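PDB 3S18: lectin from Cicer arietinum, which agglutinates red blood cells, probably by binding complex sugars, and is a seed albumin with a metal-binding, four-bladed beta-propeller of the hemopexin fold. Local coordinates for residues F76-N81 against K102-M107; G119-F124 against L134-K139; D138-I143 against N153-D158; A171-A176 against A185-G190. All coordinates share one frame; numbering follows the deposited sequence.

Interaction 1: F76-N81 against K102-M107. With NA (sodium ion), chain H.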
loop_
_atom_site.group_PDB
_atom_site.type_symbol
_atom_site.label_atom_id
_atom_site.label_comp_id
_atom_site.label_asym_id
_atom_site.label_seq_id
_atom_site.Cartn_x
_atom_site.Cartn_y
_atom_site.Cartn_z
ATOM N N PHE A 76 -7.659 14.529 1.492
ATOM C CA PHE A 76 -7.483 13.081 1.593
ATOM C C PHE A 76 -7.153 12.568 0.213
ATOM O O PHE A 76 -7.756 12.992 -0.759
ATOM C CB PHE A 76 -8.767 12.398 2.062
ATOM C CG PHE A 76 -8.936 12.360 3.545
ATOM C CD1 PHE A 76 -8.262 11.424 4.310
ATOM C CD2 PHE A 76 -9.773 13.244 4.173
ATOM C CE1 PHE A 76 -8.425 11.381 5.680
ATOM C CE2 PHE A 76 -9.927 13.218 5.545
ATOM C CZ PHE A 76 -9.263 12.282 6.297
ATOM N N ILE A 77 -6.184 11.667 0.125
ATOM C CA ILE A 77 -5.817 11.053 -1.141
ATOM C C ILE A 77 -5.905 9.534 -0.983
ATOM O O ILE A 77 -5.753 9.029 0.124
ATOM C CB ILE A 77 -4.404 11.496 -1.616
ATOM C CG1 ILE A 77 -3.314 11.093 -0.604
ATOM C CG2 ILE A 77 -4.387 13.018 -1.879
ATOM C CD1 ILE A 77 -1.900 11.175 -1.156
ATOM N N PHE A 78 -6.175 8.826 -2.082
ATOM C CA PHE A 78 -6.415 7.386 -2.046
ATOM C C PHE A 78 -5.661 6.650 -3.129
ATOM O O PHE A 78 -5.374 7.210 -4.174
ATOM C CB PHE A 78 -7.889 7.078 -2.261
ATOM C CG PHE A 78 -8.801 7.607 -1.190
ATOM C CD1 PHE A 78 -9.259 6.756 -0.183
ATOM C CD2 PHE A 78 -9.244 8.930 -1.221
ATOM C CE1 PHE A 78 -10.141 7.217 0.812
ATOM C CE2 PHE A 78 -10.135 9.420 -0.222
ATOM C CZ PHE A 78 -10.579 8.545 0.796
ATOM N N TYR A 79 -5.372 5.377 -2.870
ATOM C CA TYR A 79 -4.956 4.464 -3.910
ATOM C C TYR A 79 -5.350 3.075 -3.463
ATOM O O TYR A 79 -4.853 2.602 -2.441
ATOM C CB TYR A 79 -3.445 4.546 -4.206
ATOM C CG TYR A 79 -3.057 3.583 -5.289
ATOM C CD1 TYR A 79 -3.285 3.882 -6.631
ATOM C CD2 TYR A 79 -2.505 2.341 -4.971
ATOM C CE1 TYR A 79 -2.966 2.980 -7.623
ATOM C CE2 TYR A 79 -2.182 1.451 -5.939
ATOM C CZ TYR A 79 -2.414 1.766 -7.264
ATOM O OH TYR A 79 -2.072 0.840 -8.226
ATOM N N GLU A 80 -6.240 2.437 -4.224
ATOM C CA GLU A 80 -6.842 1.146 -3.845
ATOM C C GLU A 80 -7.380 1.217 -2.410
ATOM O O GLU A 80 -8.061 2.189 -2.070
ATOM C CB GLU A 80 -5.871 -0.019 -4.113
ATOM C CG GLU A 80 -5.489 -0.099 -5.624
ATOM C CD GLU A 80 -4.589 -1.264 -5.989
ATOM O OE1 GLU A 80 -4.099 -1.987 -5.085
ATOM O OE2 GLU A 80 -4.379 -1.462 -7.206
ATOM N N ASN A 81 -7.072 0.244 -1.563
ATOM C CA ASN A 81 -7.620 0.268 -0.208
ATOM C C ASN A 81 -6.902 1.184 0.798
ATOM O O ASN A 81 -7.205 1.131 1.975
ATOM C CB ASN A 81 -7.835 -1.168 0.358
ATOM C CG ASN A 81 -6.545 -1.910 0.604
ATOM O OD1 ASN A 81 -5.481 -1.394 0.305
ATOM N ND2 ASN A 81 -6.626 -3.142 1.149
ATOM N N LYS A 102 -3.072 4.876 5.947
ATOM C CA LYS A 102 -3.892 3.842 6.574
ATOM C C LYS A 102 -4.714 3.166 5.506
ATOM O O LYS A 102 -5.006 3.776 4.472
ATOM C CB LYS A 102 -4.901 4.470 7.544
ATOM C CG LYS A 102 -4.312 5.010 8.825
ATOM C CD LYS A 102 -5.395 5.114 9.866
ATOM C CE LYS A 102 -4.884 5.757 11.135
ATOM N NZ LYS A 102 -4.183 7.010 10.752
ATOM N N LYS A 103 -5.149 1.940 5.789
ATOM C CA LYS A 103 -6.271 1.363 5.053
ATOM C C LYS A 103 -7.531 2.217 5.210
ATOM O O LYS A 103 -7.753 2.818 6.278
ATOM C CB LYS A 103 -6.563 -0.070 5.517
ATOM C CG LYS A 103 -5.467 -1.044 5.140
ATOM C CD LYS A 103 -5.723 -2.403 5.734
ATOM C CE LYS A 103 -4.598 -3.340 5.361
ATOM N NZ LYS A 103 -4.711 -4.680 6.027
ATOM N N ILE A 104 -8.368 2.232 4.169
ATOM C CA ILE A 104 -9.660 2.906 4.234
ATOM C C ILE A 104 -10.472 2.505 5.478
ATOM O O ILE A 104 -11.046 3.368 6.146
ATOM C CB ILE A 104 -10.500 2.692 2.947
ATOM C CG1 ILE A 104 -9.772 3.292 1.727
ATOM C CG2 ILE A 104 -11.897 3.292 3.114
ATOM C CD1 ILE A 104 -10.403 2.941 0.377
ATOM N N ALA A 105 -10.489 1.209 5.794
ATOM C CA ALA A 105 -11.256 0.688 6.940
ATOM C C ALA A 105 -10.762 1.234 8.278
ATOM O O ALA A 105 -11.552 1.370 9.212
ATOM C CB ALA A 105 -11.257 -0.880 6.957
ATOM N N ASP A 106 -9.467 1.550 8.372
ATOM C CA ASP A 106 -8.916 2.106 9.608
ATOM C C ASP A 106 -9.065 3.631 9.697
ATOM O O ASP A 106 -9.084 4.177 10.793
ATOM C CB ASP A 106 -7.446 1.712 9.819
ATOM C CG ASP A 106 -7.253 0.202 10.036
ATOM O OD1 ASP A 106 -8.178 -0.482 10.512
ATOM O OD2 ASP A 106 -6.156 -0.307 9.715
ATOM N N MET A 107 -9.129 4.311 8.559
ATOM C CA MET A 107 -9.338 5.743 8.542
ATOM C C MET A 107 -10.830 6.055 8.715
ATOM O O MET A 107 -11.198 7.014 9.405
ATOM C CB MET A 107 -8.854 6.324 7.224
ATOM C CG MET A 107 -8.809 7.846 7.199
ATOM S SD MET A 107 -7.442 8.521 8.169
ATOM C CE MET A 107 -6.062 8.443 7.023
HETATM NA NA NA H . -9.466 4.166 -3.758
#
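Two phenylalanine rings of strand 74-79 are met by the helix that follows strand 96-103. The F78 ring takes I104 at its edge, CG1 lying close to the ring plane and 4.0 Å from CD1, with the two side chains roughly perpendicular. M107 reaches the F76 ring mainly at one corner, its CG 3.9 Å from CE1. Its CG is anti to the backbone N (chi1 -170°) and the chain then folds back twice, which brings CG, SD and CE all beside that one ring carbon. The sulfur sits 5.3 Å from the F76 centroid and 81° off the ring normal, so this is a Met-aromatic contact made at the edge.

Beyond the strand end, N81 O accepts the first helical N-H, I104 N, at 2.7 Å, and the K103 CA-H also approaches this oxygen. I104 CD1 lies 3.5 Å from E80 O, the carbonyl that binds the sodium ion at 3.0 Å together with D65 and I120. E80 OE2 points elsewhere, to a salt bridge with K103 of the second subunit. The pairing ties the turn after the second strand of one blade to the point where its last strand runs into helix 104-107, in the hemopexin-type beta-propeller.

Interaction 2: G119-F124 against L134-K139. With CA (calcium ion), chain D.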
loop_
_atom_site.group_PDB
_atom_site.type_symbol
_atom_site.label_atom_id
_atom_site.label_comp_id
_atom_site.label_asym_id
_atom_site.label_seq_id
_atom_site.Cartn_x
_atom_site.Cartn_y
_atom_site.Cartn_z
ATOM N N GLY A 119 -11.650 0.359 -1.974
ATOM C CA GLY A 119 -11.328 1.465 -2.851
ATOM C C GLY A 119 -12.528 2.319 -3.201
ATOM O O GLY A 119 -13.665 1.855 -3.145
ATOM N N ILE A 120 -12.257 3.570 -3.584
ATOM C CA ILE A 120 -13.301 4.544 -3.887
ATOM C C ILE A 120 -13.034 5.138 -5.287
ATOM O O ILE A 120 -11.882 5.409 -5.646
ATOM C CB ILE A 120 -13.356 5.649 -2.766
ATOM C CG1 ILE A 120 -13.468 4.968 -1.390
ATOM C CG2 ILE A 120 -14.538 6.633 -3.002
ATOM C CD1 ILE A 120 -13.463 5.866 -0.155
ATOM N N ASP A 121 -14.093 5.334 -6.079
ATOM C CA ASP A 121 -13.945 5.855 -7.460
ATOM C C ASP A 121 -13.663 7.354 -7.504
ATOM O O ASP A 121 -12.773 7.793 -8.217
ATOM C CB ASP A 121 -15.197 5.562 -8.310
ATOM C CG ASP A 121 -15.375 4.087 -8.644
ATOM O OD1 ASP A 121 -14.394 3.318 -8.630
ATOM O OD2 ASP A 121 -16.522 3.685 -8.912
ATOM N N ALA A 122 -14.434 8.139 -6.757
ATOM C CA ALA A 122 -14.394 9.602 -6.850
ATOM C C ALA A 122 -15.029 10.143 -5.609
ATOM O O ALA A 122 -15.704 9.394 -4.869
ATOM C CB ALA A 122 -15.182 10.096 -8.066
ATOM N N ALA A 123 -14.803 11.433 -5.371
ATOM C CA ALA A 123 -15.382 12.120 -4.231
ATOM C C ALA A 123 -15.389 13.613 -4.491
ATOM O O ALA A 123 -14.571 14.129 -5.257
ATOM C CB ALA A 123 -14.588 11.819 -2.957
ATOM N N PHE A 124 -16.312 14.326 -3.863
ATOM C CA PHE A 124 -16.165 15.782 -3.805
ATOM C C PHE A 124 -16.650 16.361 -2.492
ATOM O O PHE A 124 -17.520 15.784 -1.832
ATOM C CB PHE A 124 -16.751 16.479 -5.050
ATOM C CG PHE A 124 -18.253 16.437 -5.142
ATOM C CD1 PHE A 124 -18.896 15.399 -5.818
ATOM C CD2 PHE A 124 -19.030 17.451 -4.561
ATOM C CE1 PHE A 124 -20.299 15.364 -5.903
ATOM C CE2 PHE A 124 -20.409 17.432 -4.647
ATOM C CZ PHE A 124 -21.054 16.385 -5.324
ATOM N N LEU A 134 -18.934 10.578 -1.721
ATOM C CA LEU A 134 -17.976 9.610 -2.254
ATOM C C LEU A 134 -18.749 8.623 -3.104
ATOM O O LEU A 134 -19.900 8.313 -2.793
ATOM C CB LEU A 134 -17.214 8.878 -1.130
ATOM C CG LEU A 134 -16.407 9.764 -0.163
ATOM C CD1 LEU A 134 -17.301 10.342 0.927
ATOM C CD2 LEU A 134 -15.254 9.019 0.476
ATOM N N PHE A 135 -18.109 8.128 -4.164
ATOM C CA PHE A 135 -18.761 7.297 -5.158
ATOM C C PHE A 135 -17.969 6.009 -5.387
ATOM O O PHE A 135 -16.733 6.036 -5.420
ATOM C CB PHE A 135 -18.873 8.072 -6.465
ATOM C CG PHE A 135 -19.647 9.367 -6.345
ATOM C CD1 PHE A 135 -21.032 9.383 -6.524
ATOM C CD2 PHE A 135 -18.999 10.557 -6.058
ATOM C CE1 PHE A 135 -21.752 10.571 -6.412
ATOM C CE2 PHE A 135 -19.715 11.757 -5.961
ATOM C CZ PHE A 135 -21.100 11.754 -6.139
ATOM N N LYS A 136 -18.689 4.891 -5.528
ATOM C CA LYS A 136 -18.104 3.579 -5.820
ATOM C C LYS A 136 -19.131 2.772 -6.599
ATOM O O LYS A 136 -20.248 2.550 -6.119
ATOM C CB LYS A 136 -17.692 2.845 -4.541
ATOM C CG LYS A 136 -17.008 1.492 -4.754
ATOM C CD LYS A 136 -15.789 1.592 -5.672
ATOM C CE LYS A 136 -15.098 0.243 -5.857
ATOM N NZ LYS A 136 -14.475 -0.204 -4.556
ATOM N N GLY A 137 -18.774 2.382 -7.822
ATOM C CA GLY A 137 -19.731 1.714 -8.704
ATOM C C GLY A 137 -20.942 2.613 -8.870
ATOM O O GLY A 137 -20.788 3.822 -9.097
ATOM N N ASP A 138 -22.135 2.035 -8.725
ATOM C CA ASP A 138 -23.387 2.784 -8.864
ATOM C C ASP A 138 -23.943 3.338 -7.532
ATOM O O ASP A 138 -25.121 3.705 -7.460
ATOM C CB ASP A 138 -24.449 1.920 -9.555
ATOM C CG ASP A 138 -24.732 0.634 -8.807
ATOM O OD1 ASP A 138 -24.065 0.353 -7.779
ATOM O OD2 ASP A 138 -25.613 -0.112 -9.252
ATOM N N LYS A 139 -23.087 3.412 -6.509
ATOM C CA LYS A 139 -23.475 3.847 -5.172
ATOM C C LYS A 139 -22.776 5.129 -4.766
ATOM O O LYS A 139 -21.690 5.482 -5.282
ATOM C CB LYS A 139 -23.120 2.776 -4.123
ATOM C CG LYS A 139 -23.703 1.387 -4.364
ATOM C CD LYS A 139 -25.212 1.388 -4.147
ATOM C CE LYS A 139 -25.825 0.074 -4.594
ATOM N NZ LYS A 139 -27.048 0.353 -5.381
HETATM CA CA CA D . -10.933 7.379 -9.711
HETATM O O HOH W 1 -10.583 5.254 -8.702
HETATM O O HOH W 2 -18.475 5.570 -9.192
HETATM O O HOH W 3 -11.769 5.702 -10.932
#
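F135 O is gripped by two successive N-H groups where the chain enters strand 122-125: D121 N at 2.8 Å, and A122 N in a weak bond of 3.4 Å. D121 and A122 thus share F135 as partner, a classic beta bulge at the start of the hairpin made by the first two strands of a propeller blade. F135 N returns a bond to A122 O, and A123 pairs with L134 one step on.

The bulge turns the D121 carbonyl to the calcium ion, which it binds at 2.4 Å alongside two waters and the carbonyls of N7, D65 and D174. The D121 carboxylate goes the other way. Its OD2 takes G137 N from above the carboxylate plane, tying the bulge to the type II' turn K136-K139, where G137 has a positive phi.

Packing differs on the two sides of the sheet. L134 holds its CG 3.9 Å from A123 CB and its CD2 3.7 Å from I120 CD1. On the side of A122 and F135, the F124 and F135 rings touch at their margins, F124 CE1 3.7 Å from F135 CE2, planes 23° apart, without stacking.

The K136 chain leaves with CG anti to the backbone N (chi1 -177°) and bends at chi2 and chi4, which brings NZ back to the G119-I120 loop. V115 O is a second acceptor for it, and K136 NZ meets G119 O at 2.6 Å from above the carbonyl plane, 46° out of it.

Interaction 3: D138-I143 against N153-D158. With SO4 (sulfate ion), chain C.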
loop_
_atom_site.group_PDB
_atom_site.type_symbol
_atom_site.label_atom_id
_atom_site.label_comp_id
_atom_site.label_asym_id
_atom_site.label_seq_id
_atom_site.Cartn_x
_atom_site.Cartn_y
_atom_site.Cartn_z
ATOM N N ASP A 138 -22.135 2.035 -8.725
ATOM C CA ASP A 138 -23.387 2.784 -8.864
ATOM C C ASP A 138 -23.943 3.338 -7.532
ATOM O O ASP A 138 -25.121 3.705 -7.460
ATOM C CB ASP A 138 -24.449 1.920 -9.555
ATOM C CG ASP A 138 -24.732 0.634 -8.807
ATOM O OD1 ASP A 138 -24.065 0.353 -7.779
ATOM O OD2 ASP A 138 -25.613 -0.112 -9.252
ATOM N N LYS A 139 -23.087 3.412 -6.509
ATOM C CA LYS A 139 -23.475 3.847 -5.172
ATOM C C LYS A 139 -22.776 5.129 -4.766
ATOM O O LYS A 139 -21.690 5.482 -5.282
ATOM C CB LYS A 139 -23.120 2.776 -4.123
ATOM C CG LYS A 139 -23.703 1.387 -4.364
ATOM C CD LYS A 139 -25.212 1.388 -4.147
ATOM C CE LYS A 139 -25.825 0.074 -4.594
ATOM N NZ LYS A 139 -27.048 0.353 -5.381
ATOM N N TYR A 140 -23.392 5.822 -3.818
ATOM C CA TYR A 140 -22.719 6.939 -3.183
ATOM C C TYR A 140 -22.916 6.946 -1.671
ATOM O O TYR A 140 -23.932 6.490 -1.156
ATOM C CB TYR A 140 -23.115 8.289 -3.823
ATOM C CG TYR A 140 -24.390 8.911 -3.293
ATOM C CD1 TYR A 140 -25.644 8.369 -3.597
ATOM C CD2 TYR A 140 -24.347 10.060 -2.502
ATOM C CE1 TYR A 140 -26.818 8.956 -3.109
ATOM C CE2 TYR A 140 -25.513 10.649 -2.021
ATOM C CZ TYR A 140 -26.738 10.091 -2.326
ATOM O OH TYR A 140 -27.882 10.658 -1.808
ATOM N N ALA A 141 -21.925 7.503 -0.987
ATOM C CA ALA A 141 -22.006 7.762 0.432
ATOM C C ALA A 141 -21.878 9.254 0.698
ATOM O O ALA A 141 -21.300 9.996 -0.088
ATOM C CB ALA A 141 -20.923 7.000 1.172
ATOM N N ARG A 142 -22.429 9.673 1.829
ATOM C CA ARG A 142 -22.380 11.035 2.283
ATOM C C ARG A 142 -21.857 10.957 3.711
ATOM O O ARG A 142 -22.487 10.323 4.569
ATOM C CB ARG A 142 -23.795 11.604 2.273
ATOM C CG ARG A 142 -23.905 13.055 2.707
ATOM C CD ARG A 142 -25.369 13.372 2.910
ATOM N NE ARG A 142 -25.531 14.714 3.436
ATOM C CZ ARG A 142 -26.701 15.264 3.755
ATOM N NH1 ARG A 142 -27.835 14.586 3.597
ATOM N NH2 ARG A 142 -26.728 16.498 4.225
ATOM N N ILE A 143 -20.696 11.565 3.955
ATOM C CA ILE A 143 -20.035 11.445 5.262
ATOM C C ILE A 143 -19.699 12.807 5.851
ATOM O O ILE A 143 -19.787 13.827 5.163
ATOM C CB ILE A 143 -18.735 10.589 5.204
ATOM C CG1 ILE A 143 -17.587 11.368 4.540
ATOM C CG2 ILE A 143 -19.005 9.219 4.526
ATOM C CD1 ILE A 143 -16.192 10.730 4.709
ATOM N N ASN A 153 -27.875 6.214 4.929
ATOM C CA ASN A 153 -27.607 4.934 4.263
ATOM C C ASN A 153 -26.938 5.151 2.901
ATOM O O ASN A 153 -27.241 6.108 2.188
ATOM C CB ASN A 153 -28.898 4.139 4.029
ATOM C CG ASN A 153 -29.516 3.601 5.303
ATOM O OD1 ASN A 153 -28.838 3.365 6.314
ATOM N ND2 ASN A 153 -30.830 3.390 5.257
ATOM N N LYS A 154 -26.033 4.254 2.536
ATOM C CA LYS A 154 -25.464 4.291 1.205
ATOM C C LYS A 154 -26.587 3.966 0.234
ATOM O O LYS A 154 -27.411 3.098 0.503
ATOM C CB LYS A 154 -24.322 3.288 1.085
ATOM C CG LYS A 154 -23.052 3.744 1.832
ATOM C CD LYS A 154 -22.110 2.589 1.978
ATOM C CE LYS A 154 -21.872 2.265 3.408
ATOM N NZ LYS A 154 -20.836 3.202 3.976
ATOM N N SER A 155 -26.657 4.697 -0.864
ATOM C CA SER A 155 -27.689 4.398 -1.821
ATOM C C SER A 155 -27.233 4.666 -3.243
ATOM O O SER A 155 -26.099 5.069 -3.496
ATOM C CB SER A 155 -29.011 5.114 -1.480
ATOM O OG SER A 155 -28.888 6.512 -1.643
ATOM N N ILE A 156 -28.132 4.387 -4.160
ATOM C CA ILE A 156 -27.871 4.518 -5.563
ATOM C C ILE A 156 -27.602 5.984 -5.914
ATOM O O ILE A 156 -28.261 6.901 -5.395
ATOM C CB ILE A 156 -29.055 3.941 -6.335
ATOM C CG1 ILE A 156 -28.971 2.405 -6.348
ATOM C CG2 ILE A 156 -29.093 4.489 -7.715
ATOM C CD1 ILE A 156 -30.199 1.762 -6.890
ATOM N N SER A 157 -26.603 6.194 -6.767
ATOM C CA SER A 157 -26.254 7.529 -7.232
ATOM C C SER A 157 -27.476 8.318 -7.704
ATOM O O SER A 157 -27.649 9.467 -7.312
ATOM C CB SER A 157 -25.177 7.453 -8.324
ATOM O OG SER A 157 -25.025 8.703 -8.995
ATOM N N ASP A 158 -28.339 7.692 -8.505
ATOM C CA ASP A 158 -29.526 8.383 -9.037
ATOM C C ASP A 158 -30.617 8.687 -8.000
ATOM O O ASP A 158 -31.415 9.605 -8.202
ATOM C CB ASP A 158 -30.106 7.668 -10.263
ATOM C CG ASP A 158 -30.449 6.218 -9.993
ATOM O OD1 ASP A 158 -31.334 5.940 -9.151
ATOM O OD2 ASP A 158 -29.840 5.345 -10.650
HETATM S S SO4 C . -27.899 14.187 -1.026
HETATM O O1 SO4 C . -27.169 14.383 -2.266
HETATM O O2 SO4 C . -27.506 15.199 -0.080
HETATM O O3 SO4 C . -29.281 14.305 -1.441
HETATM O O4 SO4 C . -27.765 12.835 -0.503
HETATM O O HOH W 4 -26.014 7.946 0.487
#
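Backbone hydrogen bonds join D138-Y140 to S155-S157 in the outer hairpin of a propeller blade, strand 139-144 against the last strand, 149-156. Y140 and S155 form an antiparallel hydrogen-bonded pair, with Y140 N to S155 O at 2.8 Å and S155 N to Y140 O longer, at 3.3 Å. Past the non-hydrogen-bonded pair K139 and I156, the chain enters helix 157-160 with I156 as its N-cap residue. There D138 O receives S157 N at 3.0 Å, so the turn before strand 139-144 takes up an N-H of the first helical turn.

Water adds a bridge between the two segments: water 4 donates to Y140 O and to N153 O. It sits over the centre of one face of the Y140 ring, 3.6 Å above the plane.

Apolar and edge contacts are few. A141 CB lies 3.9 Å from K154 CG, while I156 O approaches the edge of the Y140 ring. Y140 has CG between its backbone N and carbonyl carbon (chi1 84°), which lays the ring along S155 and I156.

The polar ends gather at a sulfate, probably from the crystallisation liquor. Y133 and Q152 bond to it, and Y140 OH donates to its O4 at 2.5 Å. R142 NE pairs with E131 in a salt bridge and NH1 hydrogen-bonds Q152, while sulfate O2 lies unbonded over one guanidinium face, 3.7 Å from NH1.

Interaction 4: A171-A176 against A185-G190. With CA (calcium ion), chain D.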
loop_
_atom_site.group_PDB
_atom_site.type_symbol
_atom_site.label_atom_id
_atom_site.label_comp_id
_atom_site.label_asym_id
_atom_site.label_seq_id
_atom_site.Cartn_x
_atom_site.Cartn_y
_atom_site.Cartn_z
ATOM N N ALA A 171 -24.128 4.806 -13.789
ATOM C CA ALA A 171 -23.436 3.546 -13.454
ATOM C C ALA A 171 -22.084 3.747 -12.762
ATOM O O ALA A 171 -21.390 2.770 -12.452
ATOM C CB ALA A 171 -23.254 2.676 -14.713
ATOM N N GLY A 172 -21.709 5.003 -12.526
ATOM C CA GLY A 172 -20.453 5.320 -11.831
ATOM C C GLY A 172 -19.682 6.482 -12.436
ATOM O O GLY A 172 -19.962 6.909 -13.573
ATOM N N MET A 173 -18.717 7.009 -11.686
ATOM C CA MET A 173 -17.866 8.074 -12.216
ATOM C C MET A 173 -16.421 7.958 -11.792
ATOM O O MET A 173 -16.134 7.469 -10.707
ATOM C CB MET A 173 -18.419 9.463 -11.912
ATOM C CG MET A 173 -18.723 9.725 -10.499
ATOM S SD MET A 173 -20.321 10.551 -10.430
ATOM C CE MET A 173 -21.337 9.381 -11.311
ATOM N N ASP A 174 -15.528 8.404 -12.669
ATOM C CA ASP A 174 -14.096 8.161 -12.528
ATOM C C ASP A 174 -13.385 9.165 -11.622
ATOM O O ASP A 174 -12.404 8.831 -10.969
ATOM C CB ASP A 174 -13.415 8.108 -13.909
ATOM C CG ASP A 174 -13.670 6.801 -14.647
ATOM O OD1 ASP A 174 -14.105 5.848 -13.969
ATOM O OD2 ASP A 174 -13.429 6.715 -15.901
ATOM N N SER A 175 -13.867 10.398 -11.599
ATOM C CA SER A 175 -13.269 11.424 -10.744
ATOM C C SER A 175 -14.207 12.590 -10.628
ATOM O O SER A 175 -15.149 12.683 -11.398
ATOM C CB SER A 175 -11.949 11.900 -11.298
ATOM O OG SER A 175 -12.134 12.308 -12.637
ATOM N N ALA A 176 -13.936 13.467 -9.660
ATOM C CA ALA A 176 -14.770 14.638 -9.387
ATOM C C ALA A 176 -14.025 15.638 -8.522
ATOM O O ALA A 176 -13.078 15.276 -7.800
ATOM C CB ALA A 176 -16.078 14.224 -8.679
ATOM N N ALA A 185 -20.353 21.249 -9.059
ATOM C CA ALA A 185 -19.306 20.245 -9.079
ATOM C C ALA A 185 -19.087 19.731 -10.495
ATOM O O ALA A 185 -19.963 19.872 -11.368
ATOM C CB ALA A 185 -19.658 19.092 -8.131
ATOM N N TYR A 186 -17.909 19.149 -10.718
ATOM C CA TYR A 186 -17.563 18.559 -11.995
ATOM C C TYR A 186 -17.382 17.064 -11.837
ATOM O O TYR A 186 -16.735 16.601 -10.906
ATOM C CB TYR A 186 -16.278 19.179 -12.535
ATOM C CG TYR A 186 -16.393 20.649 -12.879
ATOM C CD1 TYR A 186 -16.921 21.064 -14.112
ATOM C CD2 TYR A 186 -15.967 21.620 -11.987
ATOM C CE1 TYR A 186 -17.020 22.425 -14.440
ATOM C CE2 TYR A 186 -16.062 22.975 -12.297
ATOM C CZ TYR A 186 -16.586 23.368 -13.518
ATOM O OH TYR A 186 -16.665 24.700 -13.804
ATOM N N LEU A 187 -17.951 16.310 -12.760
ATOM C CA LEU A 187 -17.823 14.872 -12.748
ATOM C C LEU A 187 -17.132 14.460 -14.034
ATOM O O LEU A 187 -17.402 15.039 -15.093
ATOM C CB LEU A 187 -19.205 14.217 -12.668
ATOM C CG LEU A 187 -20.242 14.780 -11.696
ATOM C CD1 LEU A 187 -21.550 13.980 -11.821
ATOM C CD2 LEU A 187 -19.735 14.762 -10.252
ATOM N N PHE A 188 -16.269 13.456 -13.953
ATOM C CA PHE A 188 -15.589 12.961 -15.144
ATOM C C PHE A 188 -15.730 11.466 -15.324
ATOM O O PHE A 188 -15.765 10.710 -14.347
ATOM C CB PHE A 188 -14.103 13.315 -15.103
ATOM C CG PHE A 188 -13.837 14.775 -14.992
ATOM C CD1 PHE A 188 -13.696 15.552 -16.129
ATOM C CD2 PHE A 188 -13.710 15.371 -13.743
ATOM C CE1 PHE A 188 -13.452 16.937 -16.035
ATOM C CE2 PHE A 188 -13.466 16.740 -13.628
ATOM C CZ PHE A 188 -13.334 17.527 -14.777
ATOM N N LYS A 189 -15.791 11.045 -16.583
ATOM C CA LYS A 189 -15.839 9.628 -16.938
ATOM C C LYS A 189 -15.447 9.462 -18.403
ATOM O O LYS A 189 -16.150 9.943 -19.292
ATOM C CB LYS A 189 -17.237 9.052 -16.707
ATOM C CG LYS A 189 -17.287 7.548 -16.843
ATOM C CD LYS A 189 -18.720 7.054 -16.849
ATOM C CE LYS A 189 -18.790 5.584 -16.476
ATOM N NZ LYS A 189 -20.117 5.266 -15.891
ATOM N N GLY A 190 -14.331 8.780 -18.647
ATOM C CA GLY A 190 -13.780 8.664 -19.991
ATOM C C GLY A 190 -13.492 10.040 -20.571
ATOM O O GLY A 190 -12.905 10.900 -19.900
HETATM CA CA CA D . -10.933 7.379 -9.711
HETATM O O HOH W 3 -11.769 5.702 -10.932
HETATM O O HOH W 1 -10.583 5.254 -8.702
#
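Y186 touches the first strand through its backbone, its carbonyl O lying 3.2 Å from A176 CA in a CA-H...O contact, while its ring runs off to F177 and W217. L187 follows, splitting its two methyls between partners: CD1 lies 3.9 Å from M173 SD, and CD2 lies 4.0 Å from A176 CB. The M173 chain, bent at chi2 and chi3, crosses L187 obliquely.

At F188 the strands lock together. F188 N donates to S175 O at 2.9 Å, and F188 O receives D174 N, also at 2.9 Å, plus a weak bond from S175 N. Two residues facing one make a classic beta bulge, set in the inner hairpin of a propeller blade, and it leaves D174 O turned to the calcium ion at 2.4 Å. On the side chains' face, S175 OG packs 3.3 Å from F188 CB; the F188 ring also meets W217 edge-to-face.

K189 runs almost fully extended alongside the loop, its CG anti to the backbone N (chi1 -171°). Its NZ bonds I168 O and, at 2.8 Å, G172 O, which it meets from above the carbonyl plane. G190, just past the strand end, has positive phi, its N near D174 OD2 but not bonded to it.

In the fold
Interactions 2 and 4 repeat one design in successive blades: a bulged inner hairpin, a lysine whose NZ reaches a glycine carbonyl, and an aspartate carbonyl on the calcium ion. Their centres are 9 Å apart, they share waters 1 and 3, and D121 CB packs 3.2 Å from M173 O. Interaction 3 continues outward in the same sheet as interaction 2, sharing D138 and K139, with L134 O probably hydrogen-bonded to A141 N at 2.8 Å. Interaction 1 belongs to the preceding blade and touches interaction 2 where F78 CE1 meets I120 CD1 at 3.7 Å; E80 and I120 of these two contacts both belong to the sodium site.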